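Local coordinates for protein phosphodiesterase (Salpingoeca rosetta, PDB 7CJ3) that is a bacteriorhodopsin-like membrane protein in which a bundle of transmembrane helices encloses a bound retinal, the outer faces being lined by lipid-like molecules, at residues G25-M28 / I29-L33; T65-A68 / F69-T73; Y106-M109 / A110-L114; T161-A164 / L165-G169; F189-Y192 / I193-L197. One frame throughout, in Å; residues are numbered along the deposited sequence.

Interaction 1: G25-M28 / I29-L33; sequences GIFM and IIVWL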
# COMPACT_ATOMS: atom_id res chain seq x y z
N GLY B 25 15.75 -16.20 3.77
CA GLY B 25 14.50 -16.09 2.99
C GLY B 25 13.95 -17.46 2.56
O GLY B 25 12.73 -17.68 2.74
N ILE B 26 14.80 -18.34 2.03
CA ILE B 26 14.43 -19.72 1.61
C ILE B 26 13.92 -20.52 2.81
O ILE B 26 12.85 -21.15 2.69
CB ILE B 26 15.59 -20.39 0.83
CG1 ILE B 26 15.65 -19.93 -0.63
CG2 ILE B 26 15.51 -21.92 0.90
CD1 ILE B 26 14.86 -18.68 -0.99
N PHE B 27 14.64 -20.53 3.94
CA PHE B 27 14.20 -21.27 5.15
C PHE B 27 12.81 -20.76 5.56
O PHE B 27 11.93 -21.58 5.94
CB PHE B 27 15.20 -21.14 6.30
CG PHE B 27 14.75 -21.86 7.56
CD1 PHE B 27 14.65 -23.25 7.59
CD2 PHE B 27 14.46 -21.17 8.73
CE1 PHE B 27 14.28 -23.91 8.75
CE2 PHE B 27 14.05 -21.83 9.87
CZ PHE B 27 13.96 -23.20 9.88
N MET B 28 12.63 -19.43 5.50
CA MET B 28 11.36 -18.73 5.84
C MET B 28 10.22 -19.35 5.01
O MET B 28 9.22 -19.81 5.60
CB MET B 28 11.44 -17.22 5.58
CG MET B 28 12.23 -16.44 6.64
SD MET B 28 12.65 -14.73 6.15
CE MET B 28 11.02 -14.01 6.17
N ILE B 29 10.41 -19.40 3.69
CA ILE B 29 9.39 -19.89 2.72
C ILE B 29 9.01 -21.34 3.05
O ILE B 29 7.79 -21.66 3.02
CB ILE B 29 9.92 -19.72 1.28
CG1 ILE B 29 10.16 -18.24 0.95
CG2 ILE B 29 8.98 -20.37 0.28
CD1 ILE B 29 11.26 -18.00 -0.09
N ILE B 30 9.99 -22.19 3.38
CA ILE B 30 9.72 -23.64 3.62
C ILE B 30 8.89 -23.79 4.89
O ILE B 30 7.93 -24.57 4.87
CB ILE B 30 11.01 -24.48 3.64
CG1 ILE B 30 11.73 -24.43 2.29
CG2 ILE B 30 10.68 -25.92 4.04
CD1 ILE B 30 13.19 -24.81 2.37
N VAL B 31 9.22 -23.06 5.94
CA VAL B 31 8.48 -23.12 7.24
C VAL B 31 7.03 -22.67 6.99
O VAL B 31 6.07 -23.28 7.56
CB VAL B 31 9.16 -22.26 8.32
CG1 VAL B 31 8.30 -22.17 9.58
CG2 VAL B 31 10.56 -22.76 8.64
N TRP B 32 6.89 -21.64 6.16
CA TRP B 32 5.58 -21.05 5.81
C TRP B 32 4.69 -22.10 5.12
O TRP B 32 3.61 -22.42 5.65
CB TRP B 32 5.78 -19.80 4.96
CG TRP B 32 4.49 -19.06 4.82
CD1 TRP B 32 3.96 -18.15 5.67
CD2 TRP B 32 3.53 -19.25 3.77
NE1 TRP B 32 2.75 -17.73 5.21
CE2 TRP B 32 2.45 -18.39 4.06
CE3 TRP B 32 3.49 -20.06 2.62
CZ2 TRP B 32 1.32 -18.33 3.23
CZ3 TRP B 32 2.39 -19.98 1.80
CH2 TRP B 32 1.32 -19.13 2.11
N LEU B 33 5.18 -22.66 4.00
CA LEU B 33 4.48 -23.68 3.19
C LEU B 33 4.02 -24.86 4.04
O LEU B 33 2.86 -25.29 3.89
CB LEU B 33 5.43 -24.17 2.10
CG LEU B 33 5.67 -23.19 0.95
CD1 LEU B 33 6.89 -23.61 0.13
CD2 LEU B 33 4.41 -23.06 0.08

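Interaction 2: T65-A68 / F69-T73; sequences TSVA and FAFAT. With OLC ((2R)-2,3-dihydroxypropyl (9Z)-octadec-9-enoate), chain L; OLC ((2R)-2,3-dihydroxypropyl (9Z)-octadec-9-enoate), chain D.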
# COMPACT_ATOMS: atom_id res chain seq x y z
N THR B 65 -4.97 -5.95 2.21
CA THR B 65 -3.65 -5.99 2.88
C THR B 65 -2.68 -6.70 1.96
O THR B 65 -1.48 -6.28 1.85
CB THR B 65 -3.76 -6.69 4.23
OG1 THR B 65 -4.86 -6.12 4.92
CG2 THR B 65 -2.52 -6.53 5.08
N SER B 66 -3.20 -7.73 1.28
CA SER B 66 -2.35 -8.64 0.47
C SER B 66 -1.78 -7.85 -0.70
O SER B 66 -0.53 -7.86 -0.88
CB SER B 66 -3.05 -9.87 0.01
OG SER B 66 -2.05 -10.77 -0.42
N VAL B 67 -2.66 -7.16 -1.41
CA VAL B 67 -2.26 -6.31 -2.56
C VAL B 67 -1.21 -5.31 -2.07
O VAL B 67 -0.15 -5.15 -2.76
CB VAL B 67 -3.49 -5.62 -3.18
CG1 VAL B 67 -3.07 -4.62 -4.25
CG2 VAL B 67 -4.47 -6.64 -3.74
N ALA B 68 -1.43 -4.70 -0.89
CA ALA B 68 -0.53 -3.66 -0.36
C ALA B 68 0.88 -4.24 -0.20
O ALA B 68 1.84 -3.68 -0.75
CB ALA B 68 -1.06 -3.13 0.94
N PHE B 69 1.02 -5.36 0.51
CA PHE B 69 2.34 -6.03 0.67
C PHE B 69 2.97 -6.43 -0.68
O PHE B 69 4.17 -6.33 -0.84
CB PHE B 69 2.18 -7.24 1.58
CG PHE B 69 2.23 -6.86 3.03
CD1 PHE B 69 3.42 -6.45 3.60
CD2 PHE B 69 1.10 -6.92 3.83
CE1 PHE B 69 3.49 -6.13 4.95
CE2 PHE B 69 1.17 -6.62 5.17
CZ PHE B 69 2.36 -6.24 5.73
N ALA B 70 2.18 -6.90 -1.64
CA ALA B 70 2.68 -7.20 -2.99
C ALA B 70 3.46 -5.99 -3.52
O ALA B 70 4.65 -6.17 -3.87
CB ALA B 70 1.55 -7.61 -3.91
N PHE B 71 2.84 -4.81 -3.55
CA PHE B 71 3.47 -3.52 -4.00
C PHE B 71 4.64 -3.17 -3.08
O PHE B 71 5.67 -2.68 -3.63
CB PHE B 71 2.44 -2.38 -4.09
CG PHE B 71 1.62 -2.44 -5.36
CD1 PHE B 71 2.15 -2.03 -6.57
CD2 PHE B 71 0.34 -2.98 -5.35
CE1 PHE B 71 1.41 -2.15 -7.74
CE2 PHE B 71 -0.39 -3.10 -6.52
CZ PHE B 71 0.15 -2.69 -7.72
N ALA B 72 4.51 -3.40 -1.76
CA ALA B 72 5.60 -3.20 -0.78
C ALA B 72 6.80 -4.06 -1.15
O ALA B 72 7.92 -3.55 -1.03
CB ALA B 72 5.14 -3.51 0.62
N THR B 73 6.57 -5.30 -1.58
CA THR B 73 7.62 -6.28 -1.99
C THR B 73 8.25 -5.82 -3.31
O THR B 73 9.49 -5.90 -3.46
CB THR B 73 7.06 -7.70 -2.07
OG1 THR B 73 6.29 -8.00 -0.91
CG2 THR B 73 8.16 -8.73 -2.18
C18 OLC L . -2.11 0.15 3.76
C10 OLC L . -8.58 -2.09 7.03
C9 OLC L . -9.09 -0.87 7.30
C17 OLC L . -2.61 -1.29 3.89
C11 OLC L . -8.17 -2.56 5.65
C8 OLC L . -9.27 0.11 6.17
C24 OLC L . -20.84 -1.95 7.78
C16 OLC L . -3.79 -1.43 3.01
C12 OLC L . -6.81 -3.09 5.83
C7 OLC L . -9.69 1.44 6.72
C15 OLC L . -4.95 -0.64 3.63
C13 OLC L . -5.89 -2.71 4.72
C6 OLC L . -10.98 1.30 7.51
C14 OLC L . -5.55 -1.25 4.90
C5 OLC L . -12.19 0.79 6.77
C4 OLC L . -12.79 -0.30 7.62
C3 OLC L . -14.14 -0.72 7.04
C2 OLC L . -15.21 0.34 7.23
C21 OLC L . -18.88 -0.56 8.17
C1 OLC L . -16.38 -0.32 7.88
C22 OLC L . -19.47 -1.55 7.18
O19 OLC L . -16.15 -1.22 8.69
O25 OLC L . -21.30 -3.24 7.31
O23 OLC L . -19.52 -0.97 5.82
O20 OLC L . -17.76 0.08 7.56
C18 OLC D . -3.22 -1.54 -2.30
C10 OLC D . -9.92 -6.56 -2.40
C9 OLC D . -9.84 -7.80 -2.90
C17 OLC D . -4.56 -1.22 -1.69
C11 OLC D . -9.26 -5.34 -3.02
C8 OLC D . -10.61 -8.88 -2.15
C16 OLC D . -5.62 -2.22 -2.12
C12 OLC D . -10.03 -4.04 -2.66
C7 OLC D . -12.13 -8.55 -2.14
C15 OLC D . -7.00 -1.59 -2.25
C13 OLC D . -9.15 -2.96 -2.05
C6 OLC D . -13.06 -9.78 -1.99
C14 OLC D . -7.99 -2.51 -2.91
C5 OLC D . -14.44 -9.50 -1.36

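Interaction 3: Y106-M109 / A110-L114; sequences YLSM and ATLNL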
# COMPACT_ATOMS: atom_id res chain seq x y z
N TYR B 106 -1.53 -13.22 3.87
CA TYR B 106 -2.81 -12.46 3.82
C TYR B 106 -3.64 -12.95 2.63
O TYR B 106 -4.86 -13.09 2.83
CB TYR B 106 -2.52 -10.96 3.89
CG TYR B 106 -2.34 -10.45 5.30
CD1 TYR B 106 -3.42 -10.34 6.15
CD2 TYR B 106 -1.09 -10.06 5.77
CE1 TYR B 106 -3.28 -9.85 7.45
CE2 TYR B 106 -0.93 -9.57 7.07
CZ TYR B 106 -2.03 -9.45 7.92
OH TYR B 106 -1.87 -8.99 9.20
N LEU B 107 -3.03 -13.24 1.47
CA LEU B 107 -3.73 -13.81 0.28
C LEU B 107 -4.46 -15.09 0.70
O LEU B 107 -5.63 -15.24 0.34
CB LEU B 107 -2.74 -14.10 -0.85
CG LEU B 107 -3.34 -14.75 -2.11
CD1 LEU B 107 -4.51 -13.98 -2.67
CD2 LEU B 107 -2.32 -14.87 -3.22
N SER B 108 -3.76 -15.95 1.44
CA SER B 108 -4.22 -17.25 1.99
C SER B 108 -5.49 -17.07 2.84
O SER B 108 -6.51 -17.75 2.59
CB SER B 108 -3.08 -17.87 2.78
OG SER B 108 -2.02 -18.22 1.91
N MET B 109 -5.43 -16.14 3.79
CA MET B 109 -6.52 -15.81 4.74
C MET B 109 -7.79 -15.36 3.99
O MET B 109 -8.90 -15.80 4.39
CB MET B 109 -6.03 -14.76 5.74
CG MET B 109 -5.05 -15.41 6.77
SD MET B 109 -4.36 -14.29 7.97
CE MET B 109 -5.82 -13.64 8.75
N ALA B 110 -7.64 -14.59 2.91
CA ALA B 110 -8.75 -14.08 2.07
C ALA B 110 -9.39 -15.18 1.21
O ALA B 110 -10.61 -15.06 0.99
CB ALA B 110 -8.25 -12.94 1.19
N THR B 111 -8.61 -16.14 0.69
CA THR B 111 -8.99 -17.04 -0.45
C THR B 111 -9.17 -18.50 -0.03
O THR B 111 -9.89 -19.21 -0.76
CB THR B 111 -7.96 -17.06 -1.60
OG1 THR B 111 -6.62 -17.24 -1.12
CG2 THR B 111 -8.03 -15.81 -2.47
N LEU B 112 -8.49 -18.98 1.02
CA LEU B 112 -8.51 -20.43 1.38
C LEU B 112 -9.23 -20.63 2.71
O LEU B 112 -9.35 -19.65 3.47
CB LEU B 112 -7.08 -20.99 1.42
CG LEU B 112 -6.23 -20.74 0.18
CD1 LEU B 112 -4.78 -21.07 0.43
CD2 LEU B 112 -6.74 -21.53 -0.99
N ASN B 113 -9.75 -21.85 2.89
CA ASN B 113 -10.29 -22.41 4.16
C ASN B 113 -9.09 -22.89 4.99
O ASN B 113 -8.48 -23.93 4.60
CB ASN B 113 -11.29 -23.54 3.91
CG ASN B 113 -12.44 -23.09 3.04
OD1 ASN B 113 -13.29 -22.34 3.47
ND2 ASN B 113 -12.45 -23.52 1.79
N LEU B 114 -8.77 -22.14 6.05
CA LEU B 114 -7.63 -22.42 6.95
C LEU B 114 -8.17 -22.74 8.35
O LEU B 114 -9.05 -22.04 8.84
CB LEU B 114 -6.67 -21.23 6.96
CG LEU B 114 -6.04 -20.87 5.62
CD1 LEU B 114 -5.19 -19.61 5.76
CD2 LEU B 114 -5.19 -22.01 5.08

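Interaction 4: T161-A164 / L165-G169; sequences TADA and LLLAG. With RET (retinal), chain K.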
# COMPACT_ATOMS: atom_id res chain seq x y z
N THR B 161 14.41 -14.73 20.03
CA THR B 161 13.88 -15.92 20.74
C THR B 161 12.68 -15.49 21.58
O THR B 161 11.59 -16.08 21.39
CB THR B 161 14.97 -16.64 21.54
OG1 THR B 161 16.01 -16.99 20.62
CG2 THR B 161 14.46 -17.87 22.26
N ALA B 162 12.88 -14.48 22.45
CA ALA B 162 11.84 -13.93 23.36
C ALA B 162 10.62 -13.51 22.52
O ALA B 162 9.50 -13.92 22.86
CB ALA B 162 12.39 -12.78 24.14
N ASP B 163 10.86 -12.81 21.41
CA ASP B 163 9.79 -12.40 20.48
C ASP B 163 8.99 -13.62 20.00
O ASP B 163 7.74 -13.60 20.11
CB ASP B 163 10.37 -11.57 19.34
CG ASP B 163 9.30 -10.89 18.49
OD1 ASP B 163 8.12 -10.84 18.93
OD2 ASP B 163 9.64 -10.42 17.42
N ALA B 164 9.66 -14.67 19.50
CA ALA B 164 8.98 -15.91 19.05
C ALA B 164 8.13 -16.52 20.19
O ALA B 164 6.94 -16.83 19.94
CB ALA B 164 10.00 -16.88 18.54
N LEU B 165 8.70 -16.65 21.40
CA LEU B 165 8.01 -17.25 22.58
C LEU B 165 6.79 -16.40 22.96
O LEU B 165 5.69 -16.93 23.18
CB LEU B 165 8.99 -17.37 23.75
CG LEU B 165 10.29 -18.13 23.46
CD1 LEU B 165 11.11 -18.34 24.72
CD2 LEU B 165 10.04 -19.48 22.81
N LEU B 166 7.03 -15.10 23.04
CA LEU B 166 6.03 -14.01 23.17
C LEU B 166 4.80 -14.29 22.31
O LEU B 166 3.68 -14.25 22.84
CB LEU B 166 6.79 -12.79 22.66
CG LEU B 166 6.24 -11.42 23.01
CD1 LEU B 166 7.38 -10.40 22.86
CD2 LEU B 166 5.04 -11.06 22.13
N LEU B 167 4.99 -14.51 21.01
CA LEU B 167 3.88 -14.58 20.03
C LEU B 167 3.04 -15.84 20.27
O LEU B 167 1.80 -15.73 20.37
CB LEU B 167 4.47 -14.52 18.62
CG LEU B 167 5.03 -13.16 18.20
CD1 LEU B 167 5.88 -13.27 16.95
CD2 LEU B 167 3.90 -12.17 17.99
N ALA B 168 3.72 -16.99 20.39
CA ALA B 168 3.15 -18.30 20.83
C ALA B 168 2.36 -18.17 22.14
O ALA B 168 1.19 -18.68 22.16
CB ALA B 168 4.26 -19.29 20.98
N GLY B 169 2.94 -17.51 23.15
CA GLY B 169 2.23 -17.06 24.36
C GLY B 169 0.91 -16.37 24.03
O GLY B 169 -0.16 -16.77 24.58
C1 RET K . 0.46 -10.41 21.07
C2 RET K . -0.09 -11.21 22.25
C3 RET K . -0.36 -10.40 23.45
C4 RET K . 0.88 -9.66 23.89
C5 RET K . 1.77 -9.17 22.78
C6 RET K . 1.53 -9.39 21.47
C7 RET K . 2.34 -8.69 20.47
C8 RET K . 2.37 -8.86 19.09
C9 RET K . 3.31 -8.34 18.16
C10 RET K . 3.26 -8.63 16.77
C11 RET K . 3.99 -8.05 15.73
C12 RET K . 3.89 -8.23 14.35
C13 RET K . 4.68 -7.67 13.34
C14 RET K . 4.51 -8.03 12.02
C15 RET K . 5.52 -7.96 10.97
C16 RET K . 1.05 -11.48 20.12
C17 RET K . -0.72 -9.72 20.37
C18 RET K . 2.96 -8.40 23.32
C19 RET K . 4.41 -7.42 18.60
C20 RET K . 5.70 -6.64 13.75

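Interaction 5: F189-Y192 / I193-L197; sequences FATY and IYVML. With OLC ((2R)-2,3-dihydroxypropyl (9Z)-octadec-9-enoate), chain O; RET (retinal), chain K.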
# COMPACT_ATOMS: atom_id res chain seq x y z
N PHE B 189 3.17 -9.99 27.27
CA PHE B 189 3.26 -8.50 27.42
C PHE B 189 4.59 -8.08 28.07
O PHE B 189 5.25 -7.16 27.55
CB PHE B 189 2.09 -7.96 28.22
CG PHE B 189 2.17 -6.47 28.31
CD1 PHE B 189 2.05 -5.71 27.15
CD2 PHE B 189 2.46 -5.83 29.50
CE1 PHE B 189 2.18 -4.33 27.19
CE2 PHE B 189 2.59 -4.46 29.53
CZ PHE B 189 2.44 -3.72 28.38
N ALA B 190 4.99 -8.74 29.16
CA ALA B 190 6.20 -8.40 29.95
C ALA B 190 7.45 -8.62 29.11
O ALA B 190 8.36 -7.81 29.16
CB ALA B 190 6.24 -9.21 31.22
N THR B 191 7.50 -9.71 28.35
CA THR B 191 8.64 -10.05 27.46
C THR B 191 8.72 -9.02 26.32
O THR B 191 9.83 -8.58 25.97
CB THR B 191 8.46 -11.45 26.90
OG1 THR B 191 8.03 -12.29 27.98
CG2 THR B 191 9.72 -11.97 26.26
N TYR B 192 7.56 -8.65 25.76
CA TYR B 192 7.44 -7.58 24.74
C TYR B 192 8.12 -6.29 25.24
O TYR B 192 8.81 -5.64 24.40
CB TYR B 192 5.99 -7.36 24.31
CG TYR B 192 5.82 -6.16 23.42
CD1 TYR B 192 6.05 -6.24 22.04
CD2 TYR B 192 5.48 -4.92 23.95
CE1 TYR B 192 5.91 -5.13 21.22
CE2 TYR B 192 5.33 -3.81 23.13
CZ TYR B 192 5.55 -3.91 21.77
OH TYR B 192 5.42 -2.80 20.99
N ILE B 193 7.95 -5.93 26.53
CA ILE B 193 8.64 -4.75 27.15
C ILE B 193 10.16 -5.01 27.14
O ILE B 193 10.93 -4.12 26.70
CB ILE B 193 8.15 -4.44 28.58
CG1 ILE B 193 6.64 -4.27 28.70
CG2 ILE B 193 8.87 -3.21 29.13
CD1 ILE B 193 6.10 -3.14 27.88
N TYR B 194 10.57 -6.17 27.66
CA TYR B 194 11.99 -6.59 27.71
C TYR B 194 12.60 -6.44 26.30
O TYR B 194 13.73 -5.91 26.15
CB TYR B 194 12.10 -8.00 28.28
CG TYR B 194 13.44 -8.66 28.05
CD1 TYR B 194 14.48 -8.51 28.95
CD2 TYR B 194 13.67 -9.41 26.91
CE1 TYR B 194 15.72 -9.08 28.72
CE2 TYR B 194 14.91 -9.96 26.64
CZ TYR B 194 15.94 -9.81 27.56
OH TYR B 194 17.14 -10.39 27.28
N VAL B 195 11.85 -6.87 25.29
CA VAL B 195 12.28 -6.89 23.86
C VAL B 195 12.45 -5.44 23.37
O VAL B 195 13.53 -5.13 22.78
CB VAL B 195 11.27 -7.68 23.01
CG1 VAL B 195 11.41 -7.38 21.52
CG2 VAL B 195 11.38 -9.18 23.25
N MET B 196 11.42 -4.61 23.54
CA MET B 196 11.43 -3.21 23.02
C MET B 196 12.56 -2.41 23.70
O MET B 196 13.14 -1.52 23.03
CB MET B 196 10.09 -2.51 23.25
CG MET B 196 8.95 -3.03 22.37
SD MET B 196 9.12 -2.70 20.57
CE MET B 196 9.84 -4.25 20.04
N LEU B 197 12.87 -2.72 24.96
CA LEU B 197 13.86 -1.97 25.76
C LEU B 197 15.26 -2.28 25.21
O LEU B 197 16.06 -1.32 25.06
CB LEU B 197 13.77 -2.35 27.25
CG LEU B 197 12.94 -1.43 28.15
CD1 LEU B 197 12.71 -2.06 29.51
CD2 LEU B 197 13.59 -0.05 28.29
C18 OLC O . 1.67 -7.34 34.03
C10 OLC O . 9.95 -6.59 31.86
C9 OLC O . 11.25 -6.50 31.56
C17 OLC O . 2.85 -7.52 34.97
C11 OLC O . 9.14 -5.50 32.49
C8 OLC O . 12.09 -5.29 31.85
C24 OLC O . 19.59 -3.71 36.22
C16 OLC O . 4.16 -7.47 34.18
C12 OLC O . 7.94 -6.12 33.20
C7 OLC O . 13.51 -5.45 31.28
C15 OLC O . 5.25 -6.58 34.80
C13 OLC O . 6.57 -5.60 32.76
C6 OLC O . 14.42 -4.53 32.09
C14 OLC O . 5.62 -5.34 33.95
C5 OLC O . 15.60 -3.94 31.33
C4 OLC O . 16.48 -5.04 30.80
C3 OLC O . 17.25 -5.85 31.85
C2 OLC O . 18.19 -5.00 32.73
C21 OLC O . 21.25 -4.78 34.67
C1 OLC O . 19.41 -5.78 33.22
C22 OLC O . 20.68 -3.44 35.18
O19 OLC O . 19.33 -6.98 33.46
O25 OLC O . 18.45 -2.86 36.03
O23 OLC O . 21.74 -2.61 35.72
O20 OLC O . 20.70 -5.13 33.40
C1 RET K . 0.46 -10.41 21.07
C2 RET K . -0.09 -11.21 22.25
C3 RET K . -0.36 -10.40 23.45
C4 RET K . 0.88 -9.66 23.89
C5 RET K . 1.77 -9.17 22.78
C6 RET K . 1.53 -9.39 21.47
C7 RET K . 2.34 -8.69 20.47
C8 RET K . 2.37 -8.86 19.09
C9 RET K . 3.31 -8.34 18.16
C10 RET K . 3.26 -8.63 16.77
C11 RET K . 3.99 -8.05 15.73
C12 RET K . 3.89 -8.23 14.35
C13 RET K . 4.68 -7.67 13.34
C14 RET K . 4.51 -8.03 12.02
C15 RET K . 5.52 -7.96 10.97
C16 RET K . 1.05 -11.48 20.12
C17 RET K . -0.72 -9.72 20.37
C18 RET K . 2.96 -8.40 23.32
C19 RET K . 4.41 -7.42 18.60
C20 RET K . 5.70 -6.64 13.75

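Interaction 1: G25-M28 / I29-L33
Val31 lays its CG2 methyl over one face of the Phe27 ring, 3.8 Å from the ring centroid and 17° off the ring normal, in a CH-pi contact displaced toward the rim. The torsions of both residues prepare this. The phenyl group stands anti to its own backbone N (chi1 178°), beside the carbonyl carbon, while CG2 of Val31 is turned anti to the carbonyl carbon and leans back toward the preceding turn. Beside this pair, Ile26 uses both its branches. Its CD1 meets CD1 of Ile29 at 3.8 Å, and its CG2 lies 4.0 Å from CD1 of Ile30, so that one branched residue packs against two others, one three and one four residues further on.

Beneath the side chains runs the regular i to i+4 bonding of an alpha helix, 17-41, in the transmembrane bundle. Ile29 N donates to Gly25 O at 3.0 Å, and the same pattern follows from Ile30 N to Ile26 O, Val31 N to Phe27 O and Trp32 N to Met28 O. These bonds satisfy main-chain groups that would otherwise be costly in a membrane, and they set the three- and four-residue spacing on which the side-chain pairs depend.

Further out, the two sides of the helix differ. Phe27 touches a monoolein-type lipid, and Ile30 lies on the surface, where branched apolar groups suit hydrocarbon surroundings. Met28 and Trp32 are buried against helices 86-111 and 128-149, both touching Val101 and Ile136, and Trp32 NE1 makes a weak hydrogen bond to Ser105 OG.

Interaction 2: T65-A68 / F69-T73
Phe69 N donates to Thr65 O at 3.0 Å with a nearly straight N-H...O angle (172°), and Ala70, Phe71 and Ala72 repeat the bond to Ser66, Val67 and Ala68 in an unbroken alpha-helical ladder. At its end Phe69 O takes two donors, Thr73 N and Thr73 OG1, each at 2.7 Å; the hydroxyl comes from above the carbonyl plane. Threonine suits such a place because its hydroxyl can return to the main chain of the preceding turn. Thr65 OG1 does likewise with Phe61 O, whereas Ser66 OG bonds across to Cys103 O of helix 86-111.

With the polar groups paired, the remaining contacts are apolar. Thr65 CG2 lies alongside the Phe69 ring, 3.7 Å from CE2. Val67 CG1 meets the edge of the Phe71 ring in its plane, 3.8 Å from CE2, and is itself 3.6 Å from C18 of a lipid chain. Small Ala68 leaves CB close to C17 of a second lipid.

Helix 58-81 packs on helix 86-111 through Ser66 and Phe69, and on helix 250-277, where Phe69 meets Tyr262 edge-to-face; Phe71 makes the same type of contact with Tyr262 of the second subunit, at the subunit interface.

Interaction 3: Y106-M109 / A110-L114
Tyr106 O receives Ala110 N at 3.2 Å, an ordinary helical bond near the end of helix 86-111. One residue on, Leu107 O is gripped chiefly by the hydroxyl of Thr111, whose OG1 donates at 2.7 Å from above the carbonyl plane; Thr111 N and Ala110 N add weak bonds. A chi1 of 48° sets OG1 between the backbone N and the carbonyl carbon and so brings it back over this carbonyl. Threonine serves well here, since its CG2 also packs near Leu107 CD1, at 4.0 Å.

Ser108 O then accepts twice, from Leu112 N at 2.8 Å and from Thr111 N at 3.3 Å. Leu112 is the first residue to leave helical backbone angles, so this carbonyl spans the exit from the helix. Ser108 OG turns back to Ile104 O, leaving CB to meet Leu114 CD1 at 4.0 Å as the chain comes round. Met109 reaches the same methyl with CG, more loosely at 4.3 Å.

This last turn is wedged among three helices. Ser108 and Leu114 press on Met129 of helix 128-149, Met109 and Ala110 on Tyr62 of helix 58-81, and Leu112 and Leu114 on Ile40 of helix 17-41.

Interaction 4: T161-A164 / L165-G169
Leu165 runs side by side with Thr161, its CD1 4.2 Å from Thr161 CG2, in the first of the i to i+4 pairs on an alpha helix, 153-173, that walls the retinal pocket of this bacteriorhodopsin-like fold. Its N donates to Thr161 O at 2.9 Å. Leu165 lies on the surface of the helix, where an apolar side chain suits a membrane setting; the Thr161 hydroxyl is occupied by Ser157 O.

Leu166 faces inward. Its N bonds to Ala162 O at 2.7 Å. With CG anti to the backbone N (chi1 -162°), a chi2 of 160° directs CD2 to the retinal, 3.6 Å from its C18, and CD1 back to Asp163 CA, at 3.9 Å, and to Tyr192 of helix 178-207. The branched end thus touches both its own helix and the ligand.

Leu167 shares the task from the next position. CD1 passes 3.9 Å from Asp163 OD1 and CD2 touches retinal C16, while the side chain also packs on Trp134 and Ile135 of helix 128-149. Asp163 itself rests on Cys138 and Leu142 of that helix.

Ala168, small and partly exposed, continues the ladder with a long but nearly straight bond, its N 3.3 Å from Ala164 O at an N-H...O angle of 173°.

Interaction 5: F189-Y192 / I193-L197
Met196 and Tyr192 form the principal aromatic contact. The methionine CG sits over one face of the phenol ring, 3.8 Å from the centroid and 22° off the normal, making a CH-pi contact; SD follows obliquely at 4.6 Å from the same centroid, a Met-aromatic interaction. A chi1 of -71° puts CG beside the backbone N and over the ring, and the bend at chi2 (-67°) leaves SD near the phenol end, by CZ and OH. One turn apart, Ile193 and Phe189 pair as well: Ile193 CG1 lies over one face of the Phe189 ring, toward its rim, while CD1 reaches Phe189 CZ at 3.7 Å.

The hydrogen bonds across the contact are those of the alpha helix. Ile193, Tyr194, Val195 and Met196 donate in turn to Phe189, Ala190, Thr191 and Tyr192, the Val195 N to Thr191 O bond measuring 2.7 Å. The side-chain hydroxyls look elsewhere: Tyr192 OH pairs with Ser234, Tyr194 OH with Asp158, and Thr191 OG1 with Gly187 O.

Ligand contacts separate by face. Inward, Tyr192 CB lies 3.4 Å from C18 of retinal, and CE1 is 3.8 Å from C19, which makes this tyrosine part of the pocket wall. Outward, Ala190 O and Tyr194 CB touch a lipid chain, the latter 3.7 Å from its C9.

Tyr192 is thus held from several directions: the CG methylene of Met196 covers one face, CB lies against the methyl on the ring of retinal, CD1 and CE1 meet the polyene methyl C19, and the polar end is satisfied by Ser234 OG, away from the ligand.

How the interactions relate
All five are local contacts between neighbouring turns of one helix, respectively 17-41, 58-81, 86-111, 153-173 and 178-207, but they differ in surroundings. Interaction 2 is the most buried, flanked by lipid chains and the second subunit. Interactions 1, 3 and 4 include residues on the surface, whereas interaction 5 divides between retinal and lipid. Interactions 4 and 5, with centres about 10 Å apart on successive helices, share the retinal: leucines meet it in one, a tyrosine in the other, and Leu166 packs on Tyr192 between them. Interaction 3 links interaction 1, through Trp32 and Ser108, with interaction 2, through Ser66 and Leu107. It alone contains a helix end, where doubled and weak bonds join the regular ladder.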